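Local coordinates for subclass B1 metallo-beta-lactamase (Myroides odoratimimus, PDB 6T5L), which hydrolyses beta-lactam antibiotics, probably including carbapenems, at a zinc site of the metallo-beta-lactamase fold, at residues L55-N60 with L85-I90; E76-V81 with T106-H111. All coordinates share one frame; numbering follows the deposited sequence.

Contact 1: residues L55-N60 with L85-I90; sequences LVLNEN and LKSEII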
ATOM      1  N   LEU A  55      -3.999   1.495  -6.170  1.00 42.10           N
ATOM      2  CA  LEU A  55      -5.243   0.956  -6.681  1.00 41.83           C
ATOM      3  C   LEU A  55      -4.904   0.191  -7.938  1.00 41.76           C
ATOM      4  O   LEU A  55      -4.316   0.759  -8.866  1.00 43.44           O
ATOM      5  CB  LEU A  55      -6.213   2.083  -6.995  1.00 43.68           C
ATOM      6  CG  LEU A  55      -6.993   2.791  -5.917  1.00 48.79           C
ATOM      7  CD1 LEU A  55      -8.281   3.309  -6.651  1.00 50.62           C
ATOM      8  CD2 LEU A  55      -7.382   1.961  -4.737  0.33 49.61           C
ATOM      9  N   VAL A  56      -5.299  -1.070  -7.965  1.00 41.44           N
ATOM     10  CA  VAL A  56      -5.164  -1.923  -9.134  1.00 39.86           C
ATOM     11  C   VAL A  56      -6.562  -2.129  -9.711  1.00 42.65           C
ATOM     12  O   VAL A  56      -7.490  -2.623  -9.025  1.00 44.06           O
ATOM     13  CB  VAL A  56      -4.506  -3.257  -8.777  1.00 36.84           C
ATOM     14  CG1 VAL A  56      -4.386  -4.145 -10.029  1.00 37.05           C
ATOM     15  CG2 VAL A  56      -3.169  -3.023  -8.109  1.00 35.51           C
ATOM     16  N   LEU A  57      -6.684  -1.794 -10.988  1.00 39.63           N
ATOM     17  CA  LEU A  57      -7.938  -1.883 -11.725  1.00 41.96           C
ATOM     18  C   LEU A  57      -7.835  -2.887 -12.867  1.00 46.67           C
ATOM     19  O   LEU A  57      -6.912  -2.792 -13.692  1.00 43.50           O
ATOM     20  CB  LEU A  57      -8.315  -0.529 -12.289  1.00 38.00           C
ATOM     21  CG  LEU A  57      -9.422  -0.471 -13.336  1.00 42.56           C
ATOM     22  CD1 LEU A  57     -10.817  -0.807 -12.873  1.00 46.62           C
ATOM     23  CD2 LEU A  57      -9.337   0.891 -14.004  1.00 44.84           C
ATOM     24  N   ASN A  58      -8.798  -3.825 -12.941  1.00 46.37           N
ATOM     25  CA  ASN A  58      -8.944  -4.650 -14.142  1.00 44.41           C
ATOM     26  C   ASN A  58     -10.394  -5.110 -14.347  1.00 48.45           C
ATOM     27  O   ASN A  58     -11.046  -5.551 -13.399  1.00 51.14           O
ATOM     28  CB  ASN A  58      -8.012  -5.862 -14.075  1.00 39.57           C
ATOM     29  CG  ASN A  58      -8.002  -6.668 -15.379  1.00 41.69           C
ATOM     30  OD1 ASN A  58      -7.834  -6.109 -16.485  1.00 41.35           O
ATOM     31  ND2 ASN A  58      -8.266  -7.970 -15.259  1.00 41.84           N
ATOM     32  N   GLU A  59     -10.904  -4.965 -15.566  1.00 43.06           N
ATOM     33  CA  GLU A  59     -12.307  -5.336 -15.905  1.00 48.03           C
ATOM     34  C   GLU A  59     -13.292  -4.812 -14.847  1.00 43.44           C
ATOM     35  O   GLU A  59     -14.135  -5.520 -14.303  1.00 43.61           O
ATOM     36  CB  GLU A  59     -12.461  -6.873 -16.119  1.00 46.86           C
ATOM     37  CG  GLU A  59     -11.712  -7.368 -17.329  1.00 50.08           C
ATOM     38  CD  GLU A  59     -11.720  -8.907 -17.592  1.00 53.22           C
ATOM     39  OE1 GLU A  59     -11.481  -9.721 -16.678  1.00 51.75           O
ATOM     40  OE2 GLU A  59     -11.987  -9.302 -18.753  1.00 58.28           O
ATOM     41  N   ASN A  60     -13.188  -3.549 -14.524  1.00 45.47           N
ATOM     42  CA  ASN A  60     -14.138  -2.950 -13.575  1.00 45.13           C
ATOM     43  C   ASN A  60     -14.135  -3.593 -12.183  1.00 44.33           C
ATOM     44  O   ASN A  60     -15.128  -3.467 -11.424  1.00 42.23           O
ATOM     45  CB  ASN A  60     -15.547  -2.999 -14.161  1.00 45.46           C
ATOM     46  CG  ASN A  60     -15.666  -2.165 -15.382  1.00 43.56           C
ATOM     47  OD1 ASN A  60     -15.500  -2.665 -16.487  1.00 50.46           O
ATOM     48  ND2 ASN A  60     -15.969  -0.886 -15.207  1.00 43.15           N
ATOM     49  N   LEU A  85     -14.703   5.182 -11.880  1.00 43.58           N
ATOM     50  CA  LEU A  85     -14.227   3.987 -12.585  1.00 44.39           C
ATOM     51  C   LEU A  85     -15.333   2.964 -12.842  1.00 44.87           C
ATOM     52  O   LEU A  85     -15.072   1.929 -13.493  1.00 40.30           O
ATOM     53  CB  LEU A  85     -13.109   3.320 -11.808  1.00 43.38           C
ATOM     54  CG  LEU A  85     -11.951   4.249 -11.392  1.00 42.01           C
ATOM     55  CD1 LEU A  85     -10.858   3.412 -10.639  1.00 41.52           C
ATOM     56  CD2 LEU A  85     -11.294   4.997 -12.587  1.00 39.51           C
ATOM     57  N   LYS A  86     -16.561   3.258 -12.387  1.00 45.34           N
ATOM     58  CA  LYS A  86     -17.703   2.343 -12.458  1.00 46.16           C
ATOM     59  C   LYS A  86     -17.288   0.943 -12.053  1.00 42.82           C
ATOM     60  O   LYS A  86     -17.530  -0.034 -12.763  1.00 45.16           O
ATOM     61  CB  LYS A  86     -18.343   2.296 -13.857  1.00 47.57           C
ATOM     62  CG  LYS A  86     -18.525   3.586 -14.484  1.00 47.56           C
ATOM     63  CD  LYS A  86     -19.615   4.321 -13.785  1.00 48.85           C
ATOM     64  CE  LYS A  86     -19.905   5.620 -14.503  1.00 50.81           C
ATOM     65  NZ  LYS A  86     -21.122   6.266 -14.059  1.00 54.21           N
ATOM     66  N   SER A  87     -16.585   0.838 -10.934  1.00 40.08           N
ATOM     67  CA  SER A  87     -16.029  -0.438 -10.549  1.00 39.81           C
ATOM     68  C   SER A  87     -16.400  -0.826  -9.113  1.00 42.47           C
ATOM     69  O   SER A  87     -16.877  -0.042  -8.277  1.00 41.06           O
ATOM     70  CB  SER A  87     -14.489  -0.431 -10.743  1.00 40.42           C
ATOM     71  OG  SER A  87     -14.125  -0.313 -12.123  1.00 42.96           O
ATOM     72  N   GLU A  88     -16.175  -2.081  -8.835  1.00 43.80           N
ATOM     73  CA  GLU A  88     -16.355  -2.640  -7.516  1.00 46.20           C
ATOM     74  C   GLU A  88     -14.965  -2.862  -6.920  1.00 41.54           C
ATOM     75  O   GLU A  88     -14.042  -3.345  -7.609  1.00 36.93           O
ATOM     76  CB  GLU A  88     -17.135  -3.944  -7.616  1.00 52.22           C
ATOM     77  CG  GLU A  88     -17.177  -4.753  -6.325  1.00 58.90           C
ATOM     78  CD  GLU A  88     -17.796  -6.153  -6.483  1.00 61.49           C
ATOM     79  OE1 GLU A  88     -17.740  -6.926  -5.489  1.00 63.44           O
ATOM     80  OE2 GLU A  88     -18.309  -6.494  -7.570  1.00 61.05           O
ATOM     81  N   ILE A  89     -14.800  -2.517  -5.658  1.00 38.84           N
ATOM     82  CA  ILE A  89     -13.569  -2.858  -4.956  1.00 40.83           C
ATOM     83  C   ILE A  89     -13.748  -4.255  -4.398  1.00 38.53           C
ATOM     84  O   ILE A  89     -14.616  -4.459  -3.549  1.00 39.05           O
ATOM     85  CB  ILE A  89     -13.249  -1.866  -3.822  1.00 39.25           C
ATOM     86  CG1 ILE A  89     -13.058  -0.467  -4.382  1.00 41.84           C
ATOM     87  CG2 ILE A  89     -11.993  -2.397  -3.087  1.00 38.35           C
ATOM     88  CD1 ILE A  89     -13.152   0.632  -3.300  1.00 42.29           C
ATOM     89  N   ILE A  90     -12.904  -5.200  -4.812  1.00 40.97           N
ATOM     90  CA  ILE A  90     -13.094  -6.582  -4.392  1.00 43.63           C
ATOM     91  C   ILE A  90     -12.214  -6.977  -3.233  1.00 39.89           C
ATOM     92  O   ILE A  90     -12.367  -8.092  -2.712  1.00 39.69           O
ATOM     93  CB  ILE A  90     -12.877  -7.605  -5.534  1.00 44.98           C
ATOM     94  CG1 ILE A  90     -11.482  -7.510  -6.185  1.00 40.67           C
ATOM     95  CG2 ILE A  90     -13.899  -7.344  -6.627  1.00 42.96           C
ATOM     96  CD1 ILE A  90     -11.224  -8.675  -7.203  1.00 43.33           C
TER
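Asn-60 and Ser-87 bring the two backbones within 4.4 Å, CA to CA, where the turn after strand 49-58 passes the start of strand 88-93. One backbone bond fixes the meeting: Glu-88 N gives its hydrogen to Asn-60 O at 3.1 Å, with an N-H...O angle of 164°. The side chain of Asn-60 adds a second bond. Its CG stands beside its own backbone N and anti to the carbonyl carbon (chi1 -65°), and from there ND2 donates to Lys-86 O at 3.0 Å. The amide comes in above the carbonyl plane of Lys-86, 53° out of it, and the bond is bent at the hydrogen. Ser-87 lies against the backbone of Asn-60, with CB 3.2 Å from Asn-60 O and OG 3.0 Å from Asn-60 CA. That hydroxyl donates within its own segment to Leu-85 O, a bond that spans Lys-86, the positive-phi residue following helix 71-83, and probably steadies the bend there. Leu-57 packs two ways: CD1 lies 3.4 Å from Ser-87 OG, while CD2 meets Leu-85 CD1 loosely at 4.5 Å. Tyr-35, from the next strand of the sheet, touches both leucines. Strands 61-65 and 88-93 are parallel neighbours joined through helix 71-83, a beta-alpha-beta crossover, and the contact ties the turn entering it to the link leaving its helix. Polar grip dominates: Lys-86 O takes its donor from Asn-60 across the contact and Leu-85 O from Ser-87 nearby, which should help hold this surface connection in shape.

Contact 2: residues E76-V81 with T106-H111; sequences ELINFV and TEFENH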
ATOM      1  N   GLU A  76     -14.127   9.097   0.066  1.00 43.15           N
ATOM      2  CA  GLU A  76     -13.893   9.725  -1.236  1.00 44.43           C
ATOM      3  C   GLU A  76     -13.317   8.726  -2.231  1.00 42.36           C
ATOM      4  O   GLU A  76     -13.728   8.702  -3.384  1.00 42.79           O
ATOM      5  CB  GLU A  76     -12.977  10.950  -1.158  1.00 43.97           C
ATOM      6  CG  GLU A  76     -13.600  12.139  -0.387  1.00 48.09           C
ATOM      7  CD  GLU A  76     -12.793  13.445  -0.470  1.00 51.52           C
ATOM      8  OE1 GLU A  76     -12.085  13.688  -1.479  1.00 46.99           O
ATOM      9  OE2 GLU A  76     -12.846  14.211   0.532  1.00 55.62           O
ATOM     10  N   LEU A  77     -12.391   7.872  -1.807  1.00 43.38           N
ATOM     11  CA  LEU A  77     -11.801   6.887  -2.729  1.00 43.66           C
ATOM     12  C   LEU A  77     -12.836   5.851  -3.206  1.00 39.76           C
ATOM     13  O   LEU A  77     -12.948   5.567  -4.412  1.00 39.01           O
ATOM     14  CB  LEU A  77     -10.642   6.192  -2.040  1.00 43.27           C
ATOM     15  CG  LEU A  77      -9.988   5.038  -2.795  1.00 43.95           C
ATOM     16  CD1 LEU A  77      -9.505   5.515  -4.120  1.00 46.38           C
ATOM     17  CD2 LEU A  77      -8.833   4.499  -2.068  1.00 44.32           C
ATOM     18  N   ILE A  78     -13.610   5.298  -2.279  1.00 38.65           N
ATOM     19  CA  ILE A  78     -14.632   4.290  -2.626  1.00 39.70           C
ATOM     20  C   ILE A  78     -15.669   4.874  -3.586  1.00 39.47           C
ATOM     21  O   ILE A  78     -15.988   4.278  -4.623  1.00 38.33           O
ATOM     22  CB  ILE A  78     -15.289   3.749  -1.342  1.00 40.03           C
ATOM     23  CG1 ILE A  78     -14.248   2.962  -0.532  1.00 37.13           C
ATOM     24  CG2 ILE A  78     -16.520   2.898  -1.691  1.00 39.77           C
ATOM     25  CD1 ILE A  78     -14.610   2.697   0.952  1.00 38.78           C
ATOM     26  N   ASN A  79     -16.162   6.079  -3.286  1.00 39.85           N
ATOM     27  CA  ASN A  79     -17.114   6.739  -4.173  1.00 43.78           C
ATOM     28  C   ASN A  79     -16.472   7.036  -5.518  1.00 45.79           C
ATOM     29  O   ASN A  79     -17.106   6.875  -6.564  1.00 40.94           O
ATOM     30  CB  ASN A  79     -17.634   8.016  -3.506  1.00 45.29           C
ATOM     31  CG  ASN A  79     -18.731   7.731  -2.422  1.00 46.85           C
ATOM     32  OD1 ASN A  79     -19.337   6.650  -2.385  1.00 47.31           O
ATOM     33  ND2 ASN A  79     -18.956   8.691  -1.558  1.00 46.72           N
ATOM     34  N   PHE A  80     -15.187   7.422  -5.535  1.00 46.77           N
ATOM     35  CA  PHE A  80     -14.542   7.600  -6.836  1.00 45.11           C
ATOM     36  C   PHE A  80     -14.517   6.297  -7.637  1.00 42.42           C
ATOM     37  O   PHE A  80     -14.753   6.279  -8.853  1.00 41.34           O
ATOM     38  CB  PHE A  80     -13.128   8.120  -6.661  1.00 45.24           C
ATOM     39  CG  PHE A  80     -12.276   8.039  -7.919  1.00 43.63           C
ATOM     40  CD1 PHE A  80     -12.308   9.041  -8.863  1.00 47.30           C
ATOM     41  CD2 PHE A  80     -11.434   6.968  -8.128  1.00 42.96           C
ATOM     42  CE1 PHE A  80     -11.495   8.989 -10.005  1.00 50.86           C
ATOM     43  CE2 PHE A  80     -10.613   6.896  -9.271  1.00 45.94           C
ATOM     44  CZ  PHE A  80     -10.652   7.901 -10.213  1.00 48.09           C
ATOM     45  N   VAL A  81     -14.178   5.199  -6.985  1.00 40.08           N
ATOM     46  CA  VAL A  81     -14.133   3.946  -7.726  1.00 43.18           C
ATOM     47  C   VAL A  81     -15.513   3.609  -8.274  1.00 41.87           C
ATOM     48  O   VAL A  81     -15.662   3.261  -9.454  1.00 39.48           O
ATOM     49  CB  VAL A  81     -13.578   2.807  -6.847  1.00 40.93           C
ATOM     50  CG1 VAL A  81     -13.750   1.484  -7.577  1.00 39.52           C
ATOM     51  CG2 VAL A  81     -12.109   3.075  -6.492  1.00 38.78           C
ATOM     52  N   THR A 106     -12.703   1.182   8.857  1.00 48.54           N
ATOM     53  CA  THR A 106     -14.152   1.142   9.148  1.00 51.08           C
ATOM     54  C   THR A 106     -14.971   1.457   7.897  1.00 50.42           C
ATOM     55  O   THR A 106     -16.031   0.862   7.646  1.00 45.73           O
ATOM     56  CB  THR A 106     -14.503   2.135  10.262  1.00 54.93           C
ATOM     57  OG1 THR A 106     -13.857   1.776  11.519  1.00 58.81           O
ATOM     58  CG2 THR A 106     -16.037   2.180  10.491  1.00 56.95           C
ATOM     59  N   GLU A 107     -14.501   2.398   7.092  1.00 50.66           N
ATOM     60  CA  GLU A 107     -15.301   2.805   5.957  1.00 50.82           C
ATOM     61  C   GLU A 107     -15.326   1.704   4.904  1.00 46.35           C
ATOM     62  O   GLU A 107     -16.362   1.445   4.279  1.00 44.05           O
ATOM     63  CB  GLU A 107     -14.743   4.127   5.443  1.00 49.09           C
ATOM     64  CG  GLU A 107     -15.587   4.804   4.493  1.00 49.05           C
ATOM     65  CD  GLU A 107     -16.917   5.245   5.078  1.00 48.55           C
ATOM     66  OE1 GLU A 107     -16.969   6.013   6.031  1.00 51.62           O
ATOM     67  OE2 GLU A 107     -17.912   4.750   4.560  1.00 51.56           O
ATOM     68  N   PHE A 108     -14.202   1.007   4.742  1.00 44.07           N
ATOM     69  CA  PHE A 108     -14.141  -0.136   3.828  1.00 42.61           C
ATOM     70  C   PHE A 108     -15.009  -1.270   4.343  1.00 42.62           C
ATOM     71  O   PHE A 108     -15.776  -1.902   3.578  1.00 40.38           O
ATOM     72  CB  PHE A 108     -12.695  -0.638   3.655  1.00 41.42           C
ATOM     73  CG  PHE A 108     -11.887   0.170   2.679  1.00 40.09           C
ATOM     74  CD1 PHE A 108     -11.395   1.401   3.053  1.00 40.92           C
ATOM     75  CD2 PHE A 108     -11.587  -0.311   1.372  1.00 39.24           C
ATOM     76  CE1 PHE A 108     -10.664   2.181   2.153  1.00 43.83           C
ATOM     77  CE2 PHE A 108     -10.846   0.511   0.464  1.00 38.44           C
ATOM     78  CZ  PHE A 108     -10.398   1.707   0.844  1.00 40.52           C
ATOM     79  N   GLU A 109     -14.918  -1.548   5.634  1.00 40.60           N
ATOM     80  CA  GLU A 109     -15.731  -2.640   6.190  1.00 46.15           C
ATOM     81  C   GLU A 109     -17.238  -2.345   6.039  1.00 44.91           C
ATOM     82  O   GLU A 109     -18.041  -3.262   5.780  1.00 42.17           O
ATOM     83  CB  GLU A 109     -15.351  -2.881   7.651  1.00 51.71           C
ATOM     84  CG  GLU A 109     -13.931  -3.382   7.838  1.00 56.12           C
ATOM     85  CD  GLU A 109     -13.633  -3.775   9.285  1.00 58.80           C
ATOM     86  OE1 GLU A 109     -13.880  -2.942  10.165  1.00 60.73           O
ATOM     87  OE2 GLU A 109     -13.146  -4.901   9.545  1.00 57.96           O
ATOM     88  N   ASN A 110     -17.621  -1.070   6.112  1.00 44.98           N
ATOM     89  CA  ASN A 110     -19.017  -0.687   5.986  1.00 46.23           C
ATOM     90  C   ASN A 110     -19.521  -0.782   4.567  1.00 45.63           C
ATOM     91  O   ASN A 110     -20.741  -0.832   4.368  1.00 45.66           O
ATOM     92  CB  ASN A 110     -19.237   0.718   6.485  1.00 47.81           C
ATOM     93  CG  ASN A 110     -19.256   0.788   8.013  1.00 50.94           C
ATOM     94  OD1 ASN A 110     -19.157  -0.240   8.689  1.00 53.98           O
ATOM     95  ND2 ASN A 110     -19.299   1.990   8.554  1.00 49.94           N
ATOM     96  N   HIS A 111     -18.631  -0.827   3.589  1.00 42.96           N
ATOM     97  CA  HIS A 111     -19.038  -1.168   2.241  1.00 38.34           C
ATOM     98  C   HIS A 111     -18.848  -2.658   1.958  1.00 41.28           C
ATOM     99  O   HIS A 111     -18.869  -3.055   0.798  1.00 40.71           O
ATOM    100  CB  HIS A 111     -18.273  -0.318   1.221  1.00 37.60           C
ATOM    101  CG  HIS A 111     -18.652   1.135   1.251  1.00 38.80           C
ATOM    102  ND1 HIS A 111     -18.288   1.975   2.278  1.00 39.08           N
ATOM    103  CD2 HIS A 111     -19.377   1.893   0.388  1.00 37.94           C
ATOM    104  CE1 HIS A 111     -18.799   3.177   2.072  1.00 41.05           C
ATOM    105  NE2 HIS A 111     -19.452   3.159   0.921  1.00 39.51           N
TER
HETATM  106  O   HOH W   1     -20.739   5.170  -0.655  1.00 47.49           O
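Ile-78 reaches from helix 76-81 into the corner between Phe-108 and His-111 on helix 106-110 and the residue just after it. The axes of these segments run 38° from parallel and come within 10.8 Å. From CB the side chain forks. CG2, anti to the backbone N, makes a CH-pi contact with His-111: it lies 3.7 Å above the imidazole plane, offset toward the rim, nearest CD2. The other branch leaves through CG1, which packs against Ile-89 of strand 88-93, and ends in CD1. That methyl stands almost exactly over the centre of the Phe-108 ring, 4.0 Å from the centroid and 7° off the normal, a second CH-pi contact. It also comes within 4.0 Å of Glu-107 O and near His-111 ND1. Leu-77 meets the same phenyl at its edge, CD2 to CZ at 4.3 Å, so two neighbouring side chains of one helix take the face and rim of a single ring. The imidazole is held from both nitrogens. ND1 donates to Glu-107 O at 2.8 Å, nearly in the ring plane, and that carbonyl also accepts from His-111 N on the opposite face of its plane. A water lies 2.9 Å from NE2 and donates to Asn-79 OD1, bridging the two segments. Phe-108 further touches Leu-92, and the helices thus pack beside strand 88-93, as in the alpha-beta/beta-alpha fold of this superfamily. With both nitrogens engaged in plane, the ring's rotation is probably set, presenting a fixed face to the isoleucine methyl while the water links NE2 to Asn-79.

In the fold
Helix 71-83 and strand 88-93 follow one another in the chain and join the two contacts, whose centres lie 12 Å apart. Contact 2 is the buried one, built on methyl-to-ring packing between helices, with its polar link across left to a water. Contact 1 lies at the surface and relies on hydrogen bonds to backbone carbonyls, with a small leucine patch. Between them, Ser-87 N and Leu-85 N probably bond to Val-81 O and Phe-80 O at the helix end, while Leu-55 packs on Leu-77. The same helix thus carries apolar side chains inward, and its C-terminal carbonyls probably bond to the polar connection of contact 1.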